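N-acetylgalactosaminyltransferase 7 (Homo sapiens, PDB 6IWR) is a glycosyltransferase of the GalNAc-transferase family that combines a catalytic domain of the GT-A clan with a ricin-type beta-trefoil lectin domain. Local coordinates at residues K94-G99 and S120-L125; Q107-E112 and N116-D121. All blocks are in the same frame, centred on the assembly; numbering follows the deposited sequence.

Contact 1: K94-G99 and S120-L125; sequences KPLVLG and SDMISL
Leu96 and Ile123 make the tightly packed half of this contact, a purely apolar join between an irregular chain segment and the end of a helix. One methyl of the leucine does the work: CD1 of Leu96 lies 3.7 Å from CG1 of Ile123 and 4.0 Å from CD1 of Ile123. The two side chains run past each other in opposite directions, so that they meet alongside rather than end to end. With CG of Leu96 anti to its backbone nitrogen (chi1 -152°), the isobutyl group is carried across to the other segment, where Leu96 CD1 also touches CG of Met122 at 4.0 Å and so spans two neighbouring residues. Ile123 itself is buried, with Tyr278 and with Arg165 of helix 160-173 against it.

The setting is the GT-A fold, a Rossmann-like arrangement in which helix 160-173 connects the parallel strands 149-155 and 179-186 as a beta-alpha-beta crossover. Helix 117-122 lies beside that helix, and residues 94-99 run over it as an extended strip. Backbone hydrogen bonding of Leu96 with Thr277 anchors the strip, while the Ile123 N to Ser120 O bond of 3.1 Å folds the chain back so that Ile123 faces Leu96.

The looser, more solvent-facing pair is Leu98 with Met122, both partly exposed where Ile123 is buried. They approach tip to tip: CD2 of Leu98 is 3.9 Å from SD of Met122, and CD1 of Leu98 is 4.1 Å from that sulfur. Leu98 also packs on Val118 and Ala119, one turn back in the helix. Pro95 and Val97, which alternate with the two leucines, instead meet Pro501 and Cys502 of the second subunit.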
ATOM      1  N   LYS A  94     -20.471 -11.849 -18.212  1.00 35.98           N
ATOM      2  CA  LYS A  94     -20.392 -10.428 -18.439  1.00 37.81           C
ATOM      3  C   LYS A  94     -20.019  -9.788 -17.132  1.00 36.86           C
ATOM      4  O   LYS A  94     -20.480 -10.230 -16.109  1.00 36.93           O
ATOM      5  CB  LYS A  94     -21.752  -9.907 -18.884  1.00 41.38           C
ATOM      6  CG  LYS A  94     -21.780  -9.317 -20.272  1.00 44.15           C
ATOM      7  CD  LYS A  94     -22.410  -7.938 -20.260  1.00 52.56           C
ATOM      8  CE  LYS A  94     -23.783  -7.957 -19.618  1.00 51.27           C
ATOM      9  NZ  LYS A  94     -24.607  -6.783 -20.002  1.00 41.85           N
ATOM     10  N   PRO A  95     -19.198  -8.746 -17.145  1.00 35.00           N
ATOM     11  CA  PRO A  95     -18.873  -8.083 -15.878  1.00 30.69           C
ATOM     12  C   PRO A  95     -20.122  -7.461 -15.270  1.00 32.55           C
ATOM     13  O   PRO A  95     -20.998  -6.957 -15.974  1.00 36.19           O
ATOM     14  CB  PRO A  95     -17.820  -7.029 -16.262  1.00 33.07           C
ATOM     15  CG  PRO A  95     -17.776  -6.980 -17.725  1.00 30.62           C
ATOM     16  CD  PRO A  95     -18.383  -8.231 -18.264  1.00 30.30           C
ATOM     17  N   LEU A  96     -20.205  -7.536 -13.954  1.00 30.77           N
ATOM     18  CA  LEU A  96     -21.339  -7.056 -13.180  1.00 27.50           C
ATOM     19  C   LEU A  96     -20.907  -5.813 -12.409  1.00 31.91           C
ATOM     20  O   LEU A  96     -20.296  -5.916 -11.338  1.00 28.63           O
ATOM     21  CB  LEU A  96     -21.817  -8.137 -12.226  1.00 31.87           C
ATOM     22  CG  LEU A  96     -23.290  -8.124 -11.837  1.00 31.61           C
ATOM     23  CD1 LEU A  96     -23.455  -8.819 -10.492  1.00 29.59           C
ATOM     24  CD2 LEU A  96     -23.868  -6.727 -11.811  1.00 25.91           C
ATOM     25  N   VAL A  97     -21.266  -4.648 -12.938  1.00 30.42           N
ATOM     26  CA  VAL A  97     -20.863  -3.362 -12.400  1.00 25.90           C
ATOM     27  C   VAL A  97     -22.036  -2.821 -11.588  1.00 30.33           C
ATOM     28  O   VAL A  97     -23.150  -2.716 -12.102  1.00 41.64           O
ATOM     29  CB  VAL A  97     -20.439  -2.414 -13.538  1.00 24.26           C
ATOM     30  CG1 VAL A  97     -19.961  -1.075 -13.012  1.00 19.88           C
ATOM     31  CG2 VAL A  97     -19.338  -3.062 -14.365  1.00 22.57           C
ATOM     32  N   LEU A  98     -21.802  -2.491 -10.312  1.00 32.17           N
ATOM     33  CA  LEU A  98     -22.821  -2.100  -9.334  1.00 31.73           C
ATOM     34  C   LEU A  98     -22.649  -0.653  -8.863  1.00 33.76           C
ATOM     35  O   LEU A  98     -21.883   0.119  -9.440  1.00 38.44           O
ATOM     36  CB  LEU A  98     -22.760  -3.051  -8.136  1.00 31.48           C
ATOM     37  CG  LEU A  98     -23.197  -4.502  -8.325  1.00 35.72           C
ATOM     38  CD1 LEU A  98     -23.281  -5.210  -6.975  1.00 30.75           C
ATOM     39  CD2 LEU A  98     -24.525  -4.579  -9.059  1.00 32.13           C
ATOM     40  N   GLY A  99     -23.330  -0.316  -7.768  1.00 48.60           N
ATOM     41  CA  GLY A  99     -23.127   0.921  -7.041  1.00 35.48           C
ATOM     42  C   GLY A  99     -23.517   2.083  -7.907  1.00 35.22           C
ATOM     43  O   GLY A  99     -23.909   1.896  -9.061  1.00 41.87           O
ATOM     44  N   SER A 120     -21.243 -11.154  -6.069  1.00 30.56           N
ATOM     45  CA  SER A 120     -21.335 -12.607  -6.213  1.00 27.47           C
ATOM     46  C   SER A 120     -22.725 -13.120  -5.857  1.00 32.37           C
ATOM     47  O   SER A 120     -23.248 -14.035  -6.515  1.00 33.82           O
ATOM     48  CB  SER A 120     -20.305 -13.325  -5.346  1.00 23.97           C
ATOM     49  OG  SER A 120     -20.665 -14.692  -5.272  1.00 22.52           O
ATOM     50  N   ASP A 121     -23.336 -12.555  -4.812  1.00 29.44           N
ATOM     51  CA  ASP A 121     -24.624 -13.060  -4.355  1.00 29.70           C
ATOM     52  C   ASP A 121     -25.745 -12.850  -5.371  1.00 27.57           C
ATOM     53  O   ASP A 121     -26.775 -13.517  -5.262  1.00 37.40           O
ATOM     54  CB  ASP A 121     -25.013 -12.416  -3.019  1.00 26.56           C
ATOM     55  CG  ASP A 121     -24.283 -13.025  -1.846  1.00 31.76           C
ATOM     56  OD1 ASP A 121     -23.440 -13.926  -2.071  1.00 34.58           O
ATOM     57  OD2 ASP A 121     -24.555 -12.602  -0.695  1.00 33.47           O
ATOM     58  N   MET A 122     -25.601 -11.952  -6.350  1.00 29.56           N
ATOM     59  CA  MET A 122     -26.662 -11.792  -7.344  1.00 26.96           C
ATOM     60  C   MET A 122     -26.400 -12.541  -8.643  1.00 29.80           C
ATOM     61  O   MET A 122     -27.274 -12.553  -9.520  1.00 32.51           O
ATOM     62  CB  MET A 122     -26.929 -10.312  -7.648  1.00 29.13           C
ATOM     63  CG  MET A 122     -25.851  -9.342  -7.321  1.00 35.99           C
ATOM     64  SD  MET A 122     -26.451  -7.666  -7.656  1.00 40.30           S
ATOM     65  CE  MET A 122     -26.962  -7.132  -6.028  1.00 40.93           C
ATOM     66  N   ILE A 123     -25.223 -13.176  -8.781  1.00 27.78           N
ATOM     67  CA  ILE A 123     -24.897 -14.028  -9.916  1.00 24.50           C
ATOM     68  C   ILE A 123     -25.349 -15.440  -9.577  1.00 22.90           C
ATOM     69  O   ILE A 123     -25.175 -15.904  -8.449  1.00 27.51           O
ATOM     70  CB  ILE A 123     -23.390 -13.961 -10.230  1.00 31.11           C
ATOM     71  CG1 ILE A 123     -22.945 -12.491 -10.393  1.00 31.74           C
ATOM     72  CG2 ILE A 123     -23.032 -14.829 -11.450  1.00 27.00           C
ATOM     73  CD1 ILE A 123     -21.443 -12.271 -10.654  1.00 22.13           C
ATOM     74  N   SER A 124     -25.985 -16.111 -10.527  1.00 22.46           N
ATOM     75  CA  SER A 124     -26.465 -17.469 -10.284  1.00 26.95           C
ATOM     76  C   SER A 124     -25.326 -18.402  -9.870  1.00 27.31           C
ATOM     77  O   SER A 124     -24.188 -18.264 -10.325  1.00 26.47           O
ATOM     78  CB  SER A 124     -27.154 -18.032 -11.539  1.00 24.50           C
ATOM     79  OG  SER A 124     -27.432 -19.417 -11.393  1.00 27.77           O
ATOM     80  N   LEU A 125     -25.639 -19.370  -9.007  1.00 28.34           N
ATOM     81  CA  LEU A 125     -24.685 -20.445  -8.765  1.00 27.11           C
ATOM     82  C   LEU A 125     -24.477 -21.322  -9.997  1.00 30.44           C
ATOM     83  O   LEU A 125     -23.435 -21.987 -10.093  1.00 35.51           O
ATOM     84  CB  LEU A 125     -25.138 -21.309  -7.600  1.00 24.69           C
ATOM     85  CG  LEU A 125     -25.336 -20.546  -6.296  1.00 22.73           C
ATOM     86  CD1 LEU A 125     -25.952 -21.474  -5.246  1.00 23.63           C
ATOM     87  CD2 LEU A 125     -24.024 -19.954  -5.838  1.00 23.72           C
TER

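Contact 2: Q107-E112 and N116-D121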
ATOM      1  N   GLN A 107     -18.173  -2.553   0.052  1.00 35.34           N
ATOM      2  CA  GLN A 107     -16.978  -2.432   0.872  1.00 38.51           C
ATOM      3  C   GLN A 107     -17.093  -3.286   2.129  1.00 38.99           C
ATOM      4  O   GLN A 107     -16.143  -3.981   2.517  1.00 38.55           O
ATOM      5  CB  GLN A 107     -16.728  -0.969   1.198  1.00 38.44           C
ATOM      6  CG  GLN A 107     -16.032  -0.251   0.052  1.00 47.85           C
ATOM      7  CD  GLN A 107     -16.440   1.199  -0.023  1.00 57.42           C
ATOM      8  OE1 GLN A 107     -16.914   1.764   0.965  1.00 51.03           O
ATOM      9  NE2 GLN A 107     -16.284   1.808  -1.203  1.00 63.75           N
ATOM     10  N   ALA A 108     -18.265  -3.284   2.756  1.00 39.99           N
ATOM     11  CA  ALA A 108     -18.446  -4.105   3.942  1.00 33.54           C
ATOM     12  C   ALA A 108     -18.106  -5.562   3.650  1.00 37.66           C
ATOM     13  O   ALA A 108     -17.396  -6.211   4.428  1.00 39.41           O
ATOM     14  CB  ALA A 108     -19.876  -3.957   4.466  1.00 29.38           C
ATOM     15  N   SER A 109     -18.578  -6.094   2.510  1.00 37.01           N
ATOM     16  CA  SER A 109     -18.349  -7.513   2.242  1.00 31.71           C
ATOM     17  C   SER A 109     -16.901  -7.779   1.854  1.00 32.60           C
ATOM     18  O   SER A 109     -16.374  -8.855   2.162  1.00 36.54           O
ATOM     19  CB  SER A 109     -19.324  -8.037   1.178  1.00 32.68           C
ATOM     20  OG  SER A 109     -18.918  -7.774  -0.157  1.00 33.52           O
ATOM     21  N   ILE A 110     -16.227  -6.811   1.227  1.00 32.02           N
ATOM     22  CA  ILE A 110     -14.806  -6.990   0.927  1.00 39.09           C
ATOM     23  C   ILE A 110     -13.998  -7.124   2.217  1.00 40.13           C
ATOM     24  O   ILE A 110     -13.162  -8.027   2.348  1.00 36.43           O
ATOM     25  CB  ILE A 110     -14.277  -5.843   0.048  1.00 32.89           C
ATOM     26  CG1 ILE A 110     -14.976  -5.835  -1.316  1.00 32.37           C
ATOM     27  CG2 ILE A 110     -12.776  -5.976  -0.112  1.00 29.92           C
ATOM     28  CD1 ILE A 110     -14.817  -4.564  -2.089  1.00 24.70           C
ATOM     29  N   LYS A 111     -14.240  -6.240   3.192  1.00 40.73           N
ATOM     30  CA  LYS A 111     -13.636  -6.408   4.513  1.00 39.81           C
ATOM     31  C   LYS A 111     -13.838  -7.820   5.041  1.00 37.67           C
ATOM     32  O   LYS A 111     -12.893  -8.441   5.537  1.00 44.38           O
ATOM     33  CB  LYS A 111     -14.209  -5.397   5.514  1.00 44.70           C
ATOM     34  CG  LYS A 111     -13.347  -4.163   5.756  1.00 51.18           C
ATOM     35  CD  LYS A 111     -14.026  -3.236   6.752  1.00 59.78           C
ATOM     36  CE  LYS A 111     -13.562  -1.799   6.615  1.00 56.17           C
ATOM     37  NZ  LYS A 111     -14.287  -0.913   7.562  1.00 59.51           N
ATOM     38  N   GLU A 112     -15.069  -8.350   4.954  1.00 39.69           N
ATOM     39  CA  GLU A 112     -15.327  -9.652   5.575  1.00 39.83           C
ATOM     40  C   GLU A 112     -14.667 -10.792   4.807  1.00 38.00           C
ATOM     41  O   GLU A 112     -14.124 -11.714   5.425  1.00 37.20           O
ATOM     42  CB  GLU A 112     -16.825  -9.934   5.718  1.00 37.40           C
ATOM     43  CG  GLU A 112     -17.085 -11.312   6.385  1.00 37.42           C
ATOM     44  CD  GLU A 112     -18.544 -11.593   6.748  1.00 41.75           C
ATOM     45  OE1 GLU A 112     -18.817 -12.667   7.331  1.00 45.89           O
ATOM     46  OE2 GLU A 112     -19.425 -10.757   6.445  1.00 44.77           O
ATOM     47  N   ASN A 116     -16.059  -9.093  -3.523  1.00 34.00           N
ATOM     48  CA  ASN A 116     -17.315  -8.362  -3.608  1.00 31.20           C
ATOM     49  C   ASN A 116     -18.433  -9.382  -3.482  1.00 33.39           C
ATOM     50  O   ASN A 116     -18.901  -9.930  -4.478  1.00 32.14           O
ATOM     51  CB  ASN A 116     -17.385  -7.627  -4.935  1.00 30.08           C
ATOM     52  CG  ASN A 116     -18.564  -6.719  -5.036  1.00 33.44           C
ATOM     53  OD1 ASN A 116     -18.533  -5.747  -5.801  1.00 31.28           O
ATOM     54  ND2 ASN A 116     -19.615  -7.003  -4.261  1.00 27.78           N
ATOM     55  N   MET A 117     -18.885  -9.648  -2.254  1.00 29.78           N
ATOM     56  CA  MET A 117     -19.901 -10.682  -2.104  1.00 28.80           C
ATOM     57  C   MET A 117     -21.293 -10.191  -2.479  1.00 31.18           C
ATOM     58  O   MET A 117     -22.158 -11.013  -2.811  1.00 32.11           O
ATOM     59  CB  MET A 117     -19.919 -11.231  -0.691  1.00 25.31           C
ATOM     60  CG  MET A 117     -18.747 -12.135  -0.391  1.00 36.76           C
ATOM     61  SD  MET A 117     -18.686 -13.679  -1.337  1.00 35.16           S
ATOM     62  CE  MET A 117     -20.352 -14.276  -1.065  1.00 34.88           C
ATOM     63  N   VAL A 118     -21.551  -8.877  -2.425  1.00 29.35           N
ATOM     64  CA  VAL A 118     -22.862  -8.425  -2.868  1.00 26.16           C
ATOM     65  C   VAL A 118     -23.023  -8.713  -4.352  1.00 29.10           C
ATOM     66  O   VAL A 118     -24.067  -9.214  -4.791  1.00 31.22           O
ATOM     67  CB  VAL A 118     -23.101  -6.939  -2.522  1.00 29.21           C
ATOM     68  CG1 VAL A 118     -22.132  -6.455  -1.456  1.00 30.42           C
ATOM     69  CG2 VAL A 118     -23.068  -6.049  -3.761  1.00 31.45           C
ATOM     70  N   ALA A 119     -21.967  -8.481  -5.137  1.00 30.16           N
ATOM     71  CA  ALA A 119     -21.988  -8.859  -6.545  1.00 25.97           C
ATOM     72  C   ALA A 119     -22.132 -10.370  -6.703  1.00 31.81           C
ATOM     73  O   ALA A 119     -23.064 -10.842  -7.373  1.00 29.30           O
ATOM     74  CB  ALA A 119     -20.736  -8.349  -7.249  1.00 23.83           C
ATOM     75  N   SER A 120     -21.243 -11.154  -6.069  1.00 30.56           N
ATOM     76  CA  SER A 120     -21.335 -12.607  -6.213  1.00 27.47           C
ATOM     77  C   SER A 120     -22.725 -13.120  -5.857  1.00 32.37           C
ATOM     78  O   SER A 120     -23.248 -14.035  -6.515  1.00 33.82           O
ATOM     79  CB  SER A 120     -20.305 -13.325  -5.346  1.00 23.97           C
ATOM     80  OG  SER A 120     -20.665 -14.692  -5.272  1.00 22.52           O
ATOM     81  N   ASP A 121     -23.336 -12.555  -4.812  1.00 29.44           N
ATOM     82  CA  ASP A 121     -24.624 -13.060  -4.355  1.00 29.70           C
ATOM     83  C   ASP A 121     -25.745 -12.850  -5.371  1.00 27.57           C
ATOM     84  O   ASP A 121     -26.775 -13.517  -5.262  1.00 37.40           O
ATOM     85  CB  ASP A 121     -25.013 -12.416  -3.019  1.00 26.56           C
ATOM     86  CG  ASP A 121     -24.283 -13.025  -1.846  1.00 31.76           C
ATOM     87  OD1 ASP A 121     -23.440 -13.926  -2.071  1.00 34.58           O
ATOM     88  OD2 ASP A 121     -24.555 -12.602  -0.695  1.00 33.47           O
TER
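Ser109 meets the peptide joining Asn116 to Met117 at its N-H: Met117 N donates to Ser109 OG over 2.8 Å, with a bent angle of 145°. OG and CB of Ser109 lie on the same side of the peptide plane, OG about 26° out of it as seen from N. At the other end of that peptide, the carbonyl oxygen of Asn116 receives Tyr278 OH and, from within the helix, the N-H of Ser120. The serine oxygen is turned between its own backbone nitrogen and carbonyl carbon (chi1 83°), from where it also hydrogen-bonds Ile106 O, with Phe115 O a weak further partner. Carbon atoms flank the bond: CB of Ser109 lies 3.7 Å from CB of Met117, and CG1 of Val118 is 3.7 Å from Ser109 OG. Beside it, Ile110 CG1 comes within 4.1 Å of Asn116 N.

Two short helices, 103-113 and 117-122, are thus joined across a short connection. Asn116 occupies the N-cap of the second, and Met117 opens its first turn, where backbone N-H groups have no acceptor one turn back. A hydroxyl lent by the preceding helix supplies one, so the same oxygen both satisfies the first N-H of the helix and ties the two helices together.

Both contacts use helix 117-122 and are partly buried, but they work at its two ends. Contact 2 holds the start of the helix to the one before it through one hydrogen bond set in close carbon packing, as suits an N-terminus with N-H groups to satisfy. Contact 1 lays a non-regular segment over the far end, and its outer side borders the second subunit, which does not touch contact 2. Their centres lie 11 Å apart, and Leu96 CD1 packs against Ala119 O between them. The chemistry differs accordingly: a polar bond at the helix start, apolar side chains alone at its other end.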